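Local coordinates for protein beta-lactamase Rm3 (PDB 5IQK) that hydrolyses beta-lactam antibiotics as a subclass B3 metallo-beta-lactamase, probably through a water-derived nucleophile held between two active-site zinc ions, at residues N75-H79 and I80-G84; P2-E5 and V6-T9. One frame throughout, in Å; residues are numbered along the deposited sequence.

Interaction 1 of 2, residues N75-H79 and I80-G84. With ZN (zinc ion), chain C; ZN (zinc ion), chain D.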
loop_
_atom_site.group_PDB
_atom_site.type_symbol
_atom_site.label_atom_id
_atom_site.label_comp_id
_atom_site.label_asym_id
_atom_site.label_seq_id
_atom_site.Cartn_x
_atom_site.Cartn_y
_atom_site.Cartn_z
ATOM N N ASN A 75 5.550 -2.233 -4.191
ATOM C CA ASN A 75 4.844 -0.963 -4.250
ATOM C C ASN A 75 3.342 -1.178 -4.440
ATOM O O ASN A 75 2.923 -2.140 -5.089
ATOM C CB ASN A 75 5.406 -0.104 -5.388
ATOM C CG ASN A 75 4.595 1.161 -5.623
ATOM O OD1 ASN A 75 3.989 1.338 -6.685
ATOM N ND2 ASN A 75 4.551 2.030 -4.621
ATOM N N SER A 76 2.537 -0.295 -3.861
ATOM C CA SER A 76 1.100 -0.305 -4.093
ATOM C C SER A 76 0.763 0.609 -5.278
ATOM O O SER A 76 0.268 0.147 -6.307
ATOM C CB SER A 76 0.345 0.138 -2.843
ATOM O OG SER A 76 0.810 1.404 -2.410
ATOM N N HIS A 77 1.052 1.901 -5.146
ATOM C CA HIS A 77 0.923 2.802 -6.306
ATOM C C HIS A 77 1.928 3.955 -6.255
ATOM O O HIS A 77 2.614 4.162 -5.250
ATOM C CB HIS A 77 -0.517 3.327 -6.455
ATOM C CG HIS A 77 -0.993 4.245 -5.361
ATOM N ND1 HIS A 77 -1.441 3.781 -4.142
ATOM C CD2 HIS A 77 -1.195 5.590 -5.344
ATOM C CE1 HIS A 77 -1.846 4.801 -3.402
ATOM N NE2 HIS A 77 -1.704 5.907 -4.104
ATOM N N GLY A 78 1.991 4.710 -7.350
ATOM C CA GLY A 78 3.095 5.618 -7.613
ATOM C C GLY A 78 3.033 7.008 -7.003
ATOM O O GLY A 78 3.889 7.846 -7.274
ATOM N N HIS A 79 2.020 7.276 -6.195
ATOM C CA HIS A 79 1.967 8.565 -5.517
ATOM C C HIS A 79 3.105 8.722 -4.532
ATOM O O HIS A 79 3.558 7.737 -3.944
ATOM C CB HIS A 79 0.641 8.749 -4.799
ATOM C CG HIS A 79 -0.498 9.099 -5.705
ATOM N ND1 HIS A 79 -1.805 8.833 -5.373
ATOM C CD2 HIS A 79 -0.530 9.699 -6.923
ATOM C CE1 HIS A 79 -2.602 9.267 -6.335
ATOM N NE2 HIS A 79 -1.854 9.786 -7.293
ATOM N N ILE A 80 3.535 9.968 -4.344
ATOM C CA ILE A 80 4.681 10.285 -3.494
ATOM C C ILE A 80 4.552 9.764 -2.058
ATOM O O ILE A 80 5.563 9.483 -1.413
ATOM C CB ILE A 80 4.935 11.823 -3.479
ATOM C CG1 ILE A 80 6.220 12.168 -2.719
ATOM C CG2 ILE A 80 3.731 12.580 -2.902
ATOM C CD1 ILE A 80 6.747 13.577 -3.007
ATOM N N ASP A 81 3.334 9.629 -1.542
ATOM C CA ASP A 81 3.183 9.210 -0.151
ATOM C C ASP A 81 3.294 7.692 0.032
ATOM O O ASP A 81 3.166 7.213 1.161
ATOM C CB ASP A 81 1.852 9.705 0.443
ATOM C CG ASP A 81 0.636 9.269 -0.375
ATOM O OD1 ASP A 81 0.726 9.324 -1.614
ATOM O OD2 ASP A 81 -0.404 8.883 0.215
ATOM N N HIS A 82 3.529 6.949 -1.059
ATOM C CA HIS A 82 3.794 5.502 -0.977
ATOM C C HIS A 82 5.123 5.151 -1.649
ATOM O O HIS A 82 5.792 4.174 -1.286
ATOM C CB HIS A 82 2.624 4.717 -1.610
ATOM C CG HIS A 82 1.293 5.079 -1.025
ATOM N ND1 HIS A 82 0.821 4.525 0.147
ATOM C CD2 HIS A 82 0.380 6.007 -1.395
ATOM C CE1 HIS A 82 -0.343 5.069 0.452
ATOM N NE2 HIS A 82 -0.637 5.972 -0.467
ATOM N N ALA A 83 5.514 5.961 -2.623
ATOM C CA ALA A 83 6.696 5.668 -3.423
ATOM C C ALA A 83 7.870 6.589 -3.124
ATOM O O ALA A 83 8.994 6.306 -3.542
ATOM C CB ALA A 83 6.344 5.733 -4.934
ATOM N N GLY A 84 7.615 7.682 -2.403
ATOM C CA GLY A 84 8.637 8.681 -2.129
ATOM C C GLY A 84 9.845 8.181 -1.351
ATOM O O GLY A 84 10.967 8.663 -1.537
HETATM ZN ZN ZN C . -2.556 7.768 -3.790
HETATM ZN ZN ZN D . -1.791 7.615 -0.415
HETATM O O HOH W 1 -2.271 8.697 -2.159
HETATM O O HOH W 2 -3.708 6.930 -1.645
#
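H77 and H82 bring their imidazole rings together beside a pair of zinc ions. Metal bonds carry the contact. H77 NE2 and H79 ND1 bind one zinc ion, the former at 2.1 Å, and H155 completes the three histidines. D81 OD2 and H82 NE2 bind the second zinc ion, each at 2.0 Å, together with H223. H79 thus uses ND1, whereas H77 and H82 use NE2. Water 1 bridges the metals at short range. A second, longer bridging site (water 2) lies too close to it for a full water and is doubtful. Water 1 donates to D81 OD1 at 3.1 Å, so both carboxylate oxygens of D81 are engaged.

The rings of H77 and H82 meet obliquely, planes at 44°. The closest atoms are H77 CE1 and H82 CD2, 3.2 Å apart. With CG between the backbone N and the carbonyl carbon (chi1 67°), H77 turns its ring to the first zinc ion.

Hydrogen bonds hold the turn. H79 is the N-cap, and H79 O accepts from H82 N and A83 N, each at 3.0 Å. N75 ND2 donates to H77 O at 2.9 Å. A second shell orients the ligands: H77 ND1 is hydrogen-bonded to D179 OD1, and H79 NE2 to D116 OD2.

The short helix 80-83 follows strand 70-74 through this loop. The sequence H77-G78-H79-I80-D81-H82 is the HxHxDH motif of the metallo-beta-lactamase fold, here forming the dinuclear zinc site.

Interaction 2 of 2, residues P2-E5 and V6-T9. With ZN (zinc ion), chain E.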
loop_
_atom_site.group_PDB
_atom_site.type_symbol
_atom_site.label_atom_id
_atom_site.label_comp_id
_atom_site.label_asym_id
_atom_site.label_seq_id
_atom_site.Cartn_x
_atom_site.Cartn_y
_atom_site.Cartn_z
ATOM N N PRO A 2 6.951 26.533 7.126
ATOM C CA PRO A 2 6.445 26.097 5.817
ATOM C C PRO A 2 5.933 24.661 5.850
ATOM O O PRO A 2 5.860 23.996 4.813
ATOM C CB PRO A 2 7.677 26.209 4.909
ATOM C CG PRO A 2 8.841 26.119 5.838
ATOM C CD PRO A 2 8.394 26.831 7.084
ATOM N N GLY A 3 5.566 24.197 7.037
ATOM C CA GLY A 3 5.052 22.855 7.196
ATOM C C GLY A 3 3.722 22.543 6.537
ATOM O O GLY A 3 2.751 23.286 6.666
ATOM N N CYS A 4 3.686 21.416 5.840
ATOM C CA CYS A 4 2.440 20.852 5.342
ATOM C C CYS A 4 1.790 19.989 6.415
ATOM O O CYS A 4 2.320 18.940 6.777
ATOM C CB CYS A 4 2.672 20.016 4.083
ATOM S SG CYS A 4 1.184 19.201 3.520
ATOM N N GLU A 5 0.631 20.418 6.905
ATOM C CA GLU A 5 -0.018 19.729 8.017
ATOM C C GLU A 5 -0.507 18.343 7.627
ATOM O O GLU A 5 -0.563 17.451 8.481
ATOM C CB GLU A 5 -1.190 20.552 8.567
ATOM C CG GLU A 5 -2.278 20.806 7.549
ATOM C CD GLU A 5 -3.458 21.562 8.127
ATOM O OE1 GLU A 5 -3.514 21.733 9.365
ATOM O OE2 GLU A 5 -4.327 21.989 7.337
ATOM N N VAL A 6 -0.877 18.162 6.358
ATOM C CA VAL A 6 -1.317 16.853 5.899
ATOM C C VAL A 6 -0.146 15.879 5.880
ATOM O O VAL A 6 -0.256 14.790 6.429
ATOM C CB VAL A 6 -1.956 16.892 4.504
ATOM C CG1 VAL A 6 -2.325 15.483 4.062
ATOM C CG2 VAL A 6 -3.198 17.787 4.534
ATOM N N CYS A 7 0.968 16.262 5.257
ATOM C CA CYS A 7 2.141 15.378 5.235
ATOM C C CYS A 7 2.668 15.116 6.653
ATOM O O CYS A 7 3.094 13.992 6.954
ATOM C CB CYS A 7 3.252 15.956 4.353
ATOM S SG CYS A 7 2.950 15.826 2.561
ATOM N N ALA A 8 2.646 16.141 7.503
ATOM C CA ALA A 8 3.117 16.001 8.892
ATOM C C ALA A 8 2.273 14.983 9.652
ATOM O O ALA A 8 2.796 14.165 10.416
ATOM C CB ALA A 8 3.097 17.343 9.611
ATOM N N THR A 9 0.961 15.048 9.459
ATOM C CA THR A 9 0.048 14.089 10.076
ATOM C C THR A 9 0.258 12.674 9.548
ATOM O O THR A 9 0.371 11.726 10.322
ATOM C CB THR A 9 -1.423 14.494 9.856
ATOM O OG1 THR A 9 -1.670 15.716 10.550
ATOM C CG2 THR A 9 -2.364 13.431 10.408
HETATM ZN ZN ZN E . 2.030 17.808 1.880
#
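E5 O is gripped twice by T9. T9 OG1 donates to E5 O at 2.9 Å, and T9 N to E5 O at 3.0 Å. The two donors come from opposite faces of the carbonyl plane. T9 CB carries OG1 beside its own backbone N (chi1 -66°), which brings the hydroxyl back to the preceding turn.

One residue earlier, A8 N donates to C4 O at 2.9 Å, the bond that opens the helical series. C4 is the N-cap. Its side chain closes the first turn, since C4 SG accepts from C7 N at 3.4 Å and the bond is almost straight, 174°.

C4 SG and C7 SG each bind a zinc ion at 2.3 Å, and C4 SG lies 3.9 Å from C7 SG. C4 SG is therefore both metal ligand and cap acceptor. The N-H of C7 would probably stabilise negative charge on this thiolate. The spacing is that of a CxxC metal site.

The contact lies at the N-terminal end of the chain, on the surface. The loop 2-4 leads into helix 5-10, which precedes strand 17-20 at the outer edge of the seven-stranded sheet. Helix 80-83 lies close by, with the I80 side chain about 7 Å from this zinc ion.

Overall arrangement
Interaction 1 is buried, near the centre of the chain, whereas interaction 2 lies on the surface at the N-terminal end. Their centres are about 17 Å apart. The nearest atoms are about 6 Å apart, and the two do not touch. They share no helix or strand. Each joins a loop to the first turn of a helix, and each holds zinc. The chemistry differs. Residues 75-84 use histidine nitrogens and a carboxylate on two metals with a bridging water, and further parts of the chain complete the site. Residues 2-9 use two cysteine sulfurs on one metal. The first site is the dinuclear zinc centre, which in this family is the active site.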